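Local structure of A197 (Sulfolobus turreted icosahedral virus, 2C0N) at residues A[58-71]-A[114-126]. The protein is a viral glycosyltransferase with the GT-A fold, probably transferring a sugar from an activated donor to an acceptor. Sequence-based numbering, arbitrary orientation.
Sequences AFLDEDVVPIEIDF and NGCGLGFTFIKRE
F120 and F122 reach out from the same face of strand 120-124, and the chain of 58-71 bends round to enclose both rings. F120 runs side by side with L60, its chi1 of -172° (CG anti to the backbone N) laying the ring along that leucine, CD1 to CD1 4.0 Å. P66 crosses the far end of that ring obliquely, CG to CE1 of F120 3.8 Å, while CG1 of I69 comes to its edge. F122 meets A58 through CD2, 3.8 Å from the A58 CB, and its CZ touches CG2 of I69; the F71 ring stands roughly perpendicular to F122. On the opposite face CD2 of F59 meets the CD1 methyl of I123, and its CB packs on the L118 carbonyl O, 3.2 Å away. The backbones pair antiparallel: F59 and T121 exchange two hydrogen bonds, and F120 and T121 form a classic bulge facing F59. At the strand end D61 N bonds O of G119 (3.1 Å) from above the carbonyl plane. The D61 carboxylate packs against CA of G119, two waters tie it to the carbonyls of L118 and G117, and R41 makes a salt bridge to it. D61-E62-D63 match the DXD motif following a central GT-A strand, probably binding metal and nucleotide sugar here too.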
ATOM      1  N   ALA A  58       5.345  -3.162  17.189  1.00 16.97           N
ATOM      2  CA  ALA A  58       4.758  -1.834  17.046  1.00 17.23           C
ATOM      3  C   ALA A  58       3.405  -1.993  16.384  1.00 17.26           C
ATOM      4  O   ALA A  58       3.332  -2.544  15.276  1.00 19.35           O
ATOM      5  CB  ALA A  58       5.638  -0.959  16.210  1.00 17.79           C
ATOM      6  N   PHE A  59       2.328  -1.563  17.060  1.00 16.84           N
ATOM      7  CA  PHE A  59       1.009  -1.429  16.397  1.00 17.12           C
ATOM      8  C   PHE A  59       0.872  -0.028  15.818  1.00 16.38           C
ATOM      9  O   PHE A  59       1.139   0.970  16.524  1.00 17.61           O
ATOM     10  CB  PHE A  59      -0.109  -1.622  17.415  1.00 17.59           C
ATOM     11  CG  PHE A  59      -0.405  -3.047  17.723  1.00 15.91           C
ATOM     12  CD1 PHE A  59      -0.744  -3.924  16.723  1.00 16.07           C
ATOM     13  CD2 PHE A  59      -0.408  -3.490  19.029  1.00 18.38           C
ATOM     14  CE1 PHE A  59      -1.081  -5.243  17.003  1.00 15.40           C
ATOM     15  CE2 PHE A  59      -0.723  -4.828  19.300  1.00 18.32           C
ATOM     16  CZ  PHE A  59      -1.050  -5.675  18.292  1.00 16.44           C
ATOM     17  N   LEU A  60       0.467   0.027  14.557  1.00 17.29           N
ATOM     18  CA  LEU A  60       0.219   1.245  13.828  1.00 16.56           C
ATOM     19  C   LEU A  60      -1.052   1.073  13.056  1.00 17.37           C
ATOM     20  O   LEU A  60      -1.120   0.198  12.197  1.00 15.79           O
ATOM     21  CB  LEU A  60       1.390   1.562  12.879  1.00 18.22           C
ATOM     22  CG  LEU A  60       1.391   2.921  12.168  1.00 17.03           C
ATOM     23  CD1 LEU A  60       1.471   4.035  13.148  1.00 18.22           C
ATOM     24  CD2 LEU A  60       2.575   2.976  11.214  1.00 18.21           C
ATOM     25  N   ASP A  61      -2.089   1.857  13.418  1.00 16.54           N
ATOM     26  CA  ASP A  61      -3.369   1.799  12.719  1.00 16.18           C
ATOM     27  C   ASP A  61      -3.114   2.279  11.306  1.00 15.85           C
ATOM     28  O   ASP A  61      -2.232   3.111  11.065  1.00 15.00           O
ATOM     29  CB  ASP A  61      -4.413   2.673  13.393  1.00 16.74           C
ATOM     30  CG  ASP A  61      -5.034   2.024  14.618  1.00 20.43           C
ATOM     31  OD1 ASP A  61      -4.859   0.803  14.855  1.00 21.91           O
ATOM     32  OD2 ASP A  61      -5.714   2.767  15.329  1.00 25.13           O
ATOM     33  N   GLU A  62      -3.850   1.715  10.360  1.00 15.74           N
ATOM     34  CA  GLU A  62      -3.651   2.042   8.946  1.00 15.73           C
ATOM     35  C   GLU A  62      -3.943   3.525   8.616  1.00 15.04           C
ATOM     36  O   GLU A  62      -3.546   4.028   7.570  1.00 16.46           O
ATOM     37  CB  GLU A  62      -4.483   1.107   8.090  1.00 16.42           C
ATOM     38  CG  GLU A  62      -4.402   1.338   6.586  1.00 17.79           C
ATOM     39  CD  GLU A  62      -5.379   2.383   6.068  1.00 22.36           C
ATOM     40  OE1 GLU A  62      -6.406   2.623   6.754  1.00 19.36           O
ATOM     41  OE2 GLU A  62      -5.125   2.986   4.991  1.00 19.27           O
ATOM     42  N   ASP A  63      -4.667   4.220   9.491  1.00 14.42           N
ATOM     43  CA  ASP A  63      -4.892   5.655   9.296  1.00 14.73           C
ATOM     44  C   ASP A  63      -3.990   6.551  10.153  1.00 14.16           C
ATOM     45  O   ASP A  63      -4.228   7.737  10.266  1.00 14.68           O
ATOM     46  CB  ASP A  63      -6.378   6.022   9.490  1.00 15.27           C
ATOM     47  CG  ASP A  63      -6.968   5.527  10.779  1.00 17.97           C
ATOM     48  OD1 ASP A  63      -6.208   5.025  11.622  1.00 20.35           O
ATOM     49  OD2 ASP A  63      -8.248   5.636  10.926  1.00 20.57           O
ATOM     50  N   VAL A  64      -2.957   5.974  10.747  1.00 14.97           N
ATOM     51  CA  VAL A  64      -2.015   6.733  11.550  1.00 14.31           C
ATOM     52  C   VAL A  64      -0.645   6.736  10.847  1.00 14.43           C
ATOM     53  O   VAL A  64      -0.106   5.684  10.535  1.00 15.81           O
ATOM     54  CB  VAL A  64      -1.935   6.145  12.985  1.00 14.58           C
ATOM     55  CG1 VAL A  64      -0.829   6.834  13.789  1.00 16.21           C
ATOM     56  CG2 VAL A  64      -3.284   6.254  13.705  1.00 12.90           C
ATOM     57  N   VAL A  65      -0.111   7.929  10.567  1.00 15.17           N
ATOM     58  CA  VAL A  65       1.115   8.075   9.801  1.00 15.30           C
ATOM     59  C   VAL A  65       2.120   8.871  10.595  1.00 14.47           C
ATOM     60  O   VAL A  65       1.974  10.082  10.751  1.00 13.73           O
ATOM     61  CB  VAL A  65       0.881   8.777   8.434  1.00 15.92           C
ATOM     62  CG1 VAL A  65       2.194   8.891   7.662  1.00 16.87           C
ATOM     63  CG2 VAL A  65      -0.105   8.009   7.622  1.00 17.20           C
ATOM     64  N   PRO A  66       3.140   8.188  11.131  1.00 14.20           N
ATOM     65  CA  PRO A  66       4.115   8.892  11.926  1.00 14.30           C
ATOM     66  C   PRO A  66       4.844   9.993  11.204  1.00 15.68           C
ATOM     67  O   PRO A  66       5.188   9.874  10.000  1.00 13.78           O
ATOM     68  CB  PRO A  66       5.053   7.771  12.395  1.00 14.99           C
ATOM     69  CG  PRO A  66       4.186   6.541  12.332  1.00 14.95           C
ATOM     70  CD  PRO A  66       3.392   6.737  11.136  1.00 13.91           C
ATOM     71  N   ILE A  67       5.068  11.079  11.938  1.00 16.88           N
ATOM     72  CA  ILE A  67       5.835  12.196  11.423  1.00 19.56           C
ATOM     73  C   ILE A  67       7.303  11.956  11.700  1.00 20.48           C
ATOM     74  O   ILE A  67       8.152  12.124  10.818  1.00 22.33           O
ATOM     75  CB  ILE A  67       5.507  13.502  12.117  1.00 20.80           C
ATOM     76  CG1 ILE A  67       4.068  13.906  11.837  1.00 20.61           C
ATOM     77  CG2 ILE A  67       6.471  14.536  11.642  1.00 23.88           C
ATOM     78  CD1 ILE A  67       3.676  15.243  12.519  1.00 22.41           C
ATOM     79  N   GLU A  68       7.626  11.677  12.943  1.00 19.46           N
ATOM     80  CA  GLU A  68       8.952  11.211  13.242  1.00 19.91           C
ATOM     81  C   GLU A  68       8.837  10.207  14.351  1.00 18.48           C
ATOM     82  O   GLU A  68       7.857  10.211  15.145  1.00 18.77           O
ATOM     83  CB  GLU A  68       9.928  12.338  13.617  1.00 20.67           C
ATOM     84  CG  GLU A  68      11.400  11.880  13.595  1.00 21.80           C
ATOM     85  CD  GLU A  68      12.380  12.925  14.091  1.00 24.04           C
ATOM     86  OE1 GLU A  68      12.566  13.951  13.400  1.00 24.96           O
ATOM     87  OE2 GLU A  68      12.998  12.690  15.167  1.00 26.09           O
ATOM     88  N   ILE A  69       9.787   9.283  14.314  1.00 16.30           N
ATOM     89  CA  ILE A  69       9.968   8.295  15.339  1.00 14.34           C
ATOM     90  C   ILE A  69      11.444   8.389  15.697  1.00 14.27           C
ATOM     91  O   ILE A  69      12.294   8.190  14.835  1.00 14.01           O
ATOM     92  CB  ILE A  69       9.661   6.868  14.852  1.00 14.30           C
ATOM     93  CG1 ILE A  69       8.181   6.747  14.447  1.00 12.15           C
ATOM     94  CG2 ILE A  69       9.983   5.833  15.949  1.00 14.14           C
ATOM     95  CD1 ILE A  69       7.798   5.430  13.763  1.00 12.59           C
ATOM     96  N   ASP A  70      11.715   8.708  16.952  1.00 12.75           N
ATOM     97  CA  ASP A  70      13.060   8.613  17.501  1.00 13.35           C
ATOM     98  C   ASP A  70      13.149   7.238  18.168  1.00 12.41           C
ATOM     99  O   ASP A  70      12.773   7.081  19.325  1.00 12.78           O
ATOM    100  CB  ASP A  70      13.302   9.766  18.487  1.00 13.16           C
ATOM    101  CG  ASP A  70      14.737   9.832  19.000  1.00 13.94           C
ATOM    102  OD1 ASP A  70      15.396   8.787  19.164  1.00 13.56           O
ATOM    103  OD2 ASP A  70      15.186  10.955  19.293  1.00 13.94           O
ATOM    104  N   PHE A  71      13.614   6.248  17.405  1.00 12.54           N
ATOM    105  CA  PHE A  71      13.642   4.845  17.839  1.00 12.85           C
ATOM    106  C   PHE A  71      14.562   4.650  19.018  1.00 14.09           C
ATOM    107  O   PHE A  71      14.371   3.744  19.839  1.00 13.44           O
ATOM    108  CB  PHE A  71      14.108   3.933  16.697  1.00 12.87           C
ATOM    109  CG  PHE A  71      13.048   3.623  15.689  1.00 10.72           C
ATOM    110  CD1 PHE A  71      12.986   4.312  14.501  1.00  9.61           C
ATOM    111  CD2 PHE A  71      12.096   2.642  15.944  1.00 12.64           C
ATOM    112  CE1 PHE A  71      12.017   4.031  13.584  1.00  8.49           C
ATOM    113  CE2 PHE A  71      11.106   2.361  15.020  1.00  8.97           C
ATOM    114  CZ  PHE A  71      11.075   3.037  13.847  1.00  9.69           C
ATOM    115  N   ASN A 114      -1.536   5.825  31.717  1.00 18.32           N
ATOM    116  CA  ASN A 114      -2.227   4.536  31.975  1.00 19.14           C
ATOM    117  C   ASN A 114      -2.388   3.676  30.715  1.00 18.93           C
ATOM    118  O   ASN A 114      -2.334   2.442  30.765  1.00 20.04           O
ATOM    119  CB  ASN A 114      -3.592   4.779  32.656  1.00 19.25           C
ATOM    120  CG  ASN A 114      -3.460   5.199  34.105  1.00 21.08           C
ATOM    121  OD1 ASN A 114      -2.831   4.508  34.914  1.00 24.02           O
ATOM    122  ND2 ASN A 114      -4.082   6.322  34.454  1.00 21.37           N
ATOM    123  N   GLY A 115      -2.574   4.310  29.567  1.00 18.03           N
ATOM    124  CA  GLY A 115      -2.635   3.569  28.325  1.00 18.09           C
ATOM    125  C   GLY A 115      -2.822   4.476  27.124  1.00 17.92           C
ATOM    126  O   GLY A 115      -2.690   5.693  27.229  1.00 16.93           O
ATOM    127  N   CYS A 116      -3.153   3.858  25.999  1.00 18.51           N
ATOM    128  CA  CYS A 116      -3.409   4.553  24.748  1.00 19.78           C
ATOM    129  C   CYS A 116      -4.333   3.686  23.877  1.00 19.31           C
ATOM    130  O   CYS A 116      -4.791   2.647  24.341  1.00 19.45           O
ATOM    131  CB  CYS A 116      -2.088   4.865  24.057  1.00 20.53           C
ATOM    132  SG  CYS A 116      -1.096   3.472  23.654  1.00 25.44           S
ATOM    133  N   GLY A 117      -4.639   4.107  22.648  1.00 18.85           N
ATOM    134  CA  GLY A 117      -5.597   3.372  21.782  1.00 19.93           C
ATOM    135  C   GLY A 117      -5.085   2.214  20.912  1.00 19.31           C
ATOM    136  O   GLY A 117      -5.849   1.639  20.094  1.00 20.74           O
ATOM    137  N   LEU A 118      -3.823   1.881  21.108  1.00 18.33           N
ATOM    138  CA  LEU A 118      -3.069   0.862  20.356  1.00 16.44           C
ATOM    139  C   LEU A 118      -2.863   1.186  18.875  1.00 15.49           C
ATOM    140  O   LEU A 118      -2.609   0.287  18.081  1.00 15.95           O
ATOM    141  CB  LEU A 118      -3.704  -0.541  20.510  1.00 17.94           C
ATOM    142  CG  LEU A 118      -3.733  -1.038  21.953  1.00 16.60           C
ATOM    143  CD1 LEU A 118      -4.549  -2.343  22.071  1.00 18.89           C
ATOM    144  CD2 LEU A 118      -2.347  -1.252  22.410  1.00 17.16           C
ATOM    145  N   GLY A 119      -2.953   2.457  18.507  1.00 12.92           N
ATOM    146  CA  GLY A 119      -2.755   2.865  17.148  1.00 12.67           C
ATOM    147  C   GLY A 119      -1.383   3.392  16.796  1.00 12.46           C
ATOM    148  O   GLY A 119      -1.140   3.708  15.653  1.00 13.53           O
ATOM    149  N   PHE A 120      -0.514   3.541  17.788  1.00 12.65           N
ATOM    150  CA  PHE A 120       0.833   4.079  17.581  1.00 12.66           C
ATOM    151  C   PHE A 120       1.618   3.737  18.812  1.00 14.68           C
ATOM    152  O   PHE A 120       1.871   4.583  19.695  1.00 16.03           O
ATOM    153  CB  PHE A 120       0.758   5.600  17.378  1.00 12.82           C
ATOM    154  CG  PHE A 120       2.062   6.251  16.974  1.00 13.55           C
ATOM    155  CD1 PHE A 120       3.131   5.523  16.504  1.00 15.39           C
ATOM    156  CD2 PHE A 120       2.180   7.620  17.051  1.00 14.38           C
ATOM    157  CE1 PHE A 120       4.314   6.161  16.135  1.00 17.59           C
ATOM    158  CE2 PHE A 120       3.358   8.256  16.696  1.00 14.22           C
ATOM    159  CZ  PHE A 120       4.413   7.510  16.209  1.00 15.75           C
ATOM    160  N   THR A 121       1.992   2.472  18.915  1.00 15.17           N
ATOM    161  CA  THR A 121       2.295   1.916  20.213  1.00 15.49           C
ATOM    162  C   THR A 121       3.357   0.842  20.064  1.00 15.33           C
ATOM    163  O   THR A 121       3.203  -0.062  19.258  1.00 16.19           O
ATOM    164  CB  THR A 121       1.042   1.275  20.810  1.00 16.38           C
ATOM    165  OG1 THR A 121      -0.074   2.166  20.701  1.00 19.89           O
ATOM    166  CG2 THR A 121       1.245   0.896  22.239  1.00 18.12           C
ATOM    167  N   PHE A 122       4.412   0.917  20.875  1.00 15.04           N
ATOM    168  CA  PHE A 122       5.522   0.008  20.822  1.00 14.95           C
ATOM    169  C   PHE A 122       5.490  -0.839  22.079  1.00 15.20           C
ATOM    170  O   PHE A 122       5.407  -0.301  23.169  1.00 14.83           O
ATOM    171  CB  PHE A 122       6.830   0.806  20.776  1.00 15.14           C
ATOM    172  CG  PHE A 122       6.960   1.696  19.556  1.00 14.80           C
ATOM    173  CD1 PHE A 122       6.314   2.923  19.507  1.00 17.40           C
ATOM    174  CD2 PHE A 122       7.687   1.284  18.460  1.00 15.75           C
ATOM    175  CE1 PHE A 122       6.398   3.740  18.388  1.00 18.24           C
ATOM    176  CE2 PHE A 122       7.767   2.072  17.340  1.00 16.25           C
ATOM    177  CZ  PHE A 122       7.118   3.320  17.305  1.00 16.82           C
ATOM    178  N   ILE A 123       5.562  -2.162  21.917  1.00 15.41           N
ATOM    179  CA  ILE A 123       5.462  -3.063  23.054  1.00 15.45           C
ATOM    180  C   ILE A 123       6.645  -4.022  23.047  1.00 15.18           C
ATOM    181  O   ILE A 123       6.906  -4.699  22.078  1.00 14.28           O
ATOM    182  CB  ILE A 123       4.150  -3.868  23.052  1.00 15.07           C
ATOM    183  CG1 ILE A 123       2.949  -2.964  22.724  1.00 17.55           C
ATOM    184  CG2 ILE A 123       4.022  -4.611  24.344  1.00 16.67           C
ATOM    185  CD1 ILE A 123       1.621  -3.710  22.637  1.00 17.94           C
ATOM    186  N   LYS A 124       7.342  -4.116  24.169  1.00 15.87           N
ATOM    187  CA  LYS A 124       8.525  -4.969  24.174  1.00 15.28           C
ATOM    188  C   LYS A 124       8.224  -6.463  24.347  1.00 15.77           C
ATOM    189  O   LYS A 124       7.296  -6.869  25.076  1.00 15.21           O
ATOM    190  CB  LYS A 124       9.555  -4.487  25.202  1.00 15.88           C
ATOM    191  CG  LYS A 124       9.281  -4.728  26.643  1.00 15.20           C
ATOM    192  CD  LYS A 124      10.434  -4.158  27.470  1.00 16.10           C
ATOM    193  CE  LYS A 124      10.277  -4.318  28.951  1.00 15.63           C
ATOM    194  NZ  LYS A 124      11.267  -3.510  29.757  1.00 13.80           N
ATOM    195  N   ARG A 125       9.065  -7.273  23.726  1.00 14.87           N
ATOM    196  CA  ARG A 125       8.908  -8.705  23.779  1.00 15.93           C
ATOM    197  C   ARG A 125       8.845  -9.269  25.193  1.00 16.88           C
ATOM    198  O   ARG A 125       8.029 -10.136  25.487  1.00 17.26           O
ATOM    199  CB  ARG A 125      10.060  -9.353  23.041  1.00 15.62           C
ATOM    200  CG  ARG A 125      10.060 -10.866  23.141  1.00 17.25           C
ATOM    201  CD  ARG A 125      11.094 -11.441  22.230  1.00 17.53           C
ATOM    202  NE  ARG A 125      10.717 -11.345  20.814  1.00 16.02           N
ATOM    203  CZ  ARG A 125       9.859 -12.153  20.188  1.00 15.80           C
ATOM    204  NH1 ARG A 125       9.229 -13.114  20.840  1.00 15.55           N
ATOM    205  NH2 ARG A 125       9.611 -11.986  18.895  1.00 16.50           N
ATOM    206  N   GLU A 126       9.755  -8.818  26.046  1.00 16.86           N
ATOM    207  CA  GLU A 126       9.791  -9.281  27.419  1.00 18.57           C
ATOM    208  C   GLU A 126       8.432  -9.225  28.083  1.00 18.43           C
ATOM    209  O   GLU A 126       8.059 -10.149  28.808  1.00 19.68           O
ATOM    210  CB  GLU A 126      10.791  -8.477  28.253  1.00 19.09           C
ATOM    211  CG  GLU A 126      12.008  -9.260  28.636  1.00 24.11           C
ATOM    212  CD  GLU A 126      12.578  -8.832  29.985  1.00 28.11           C
ATOM    213  OE1 GLU A 126      12.566  -7.605  30.275  1.00 33.05           O
ATOM    214  OE2 GLU A 126      13.029  -9.716  30.766  1.00 33.28           O
TER
HETATM  215  O   HOH W   1      -2.649  -0.694  15.513  1.00 22.24           O
HETATM  216  O   HOH W   2      -7.015   2.556  17.566  1.00 27.44           O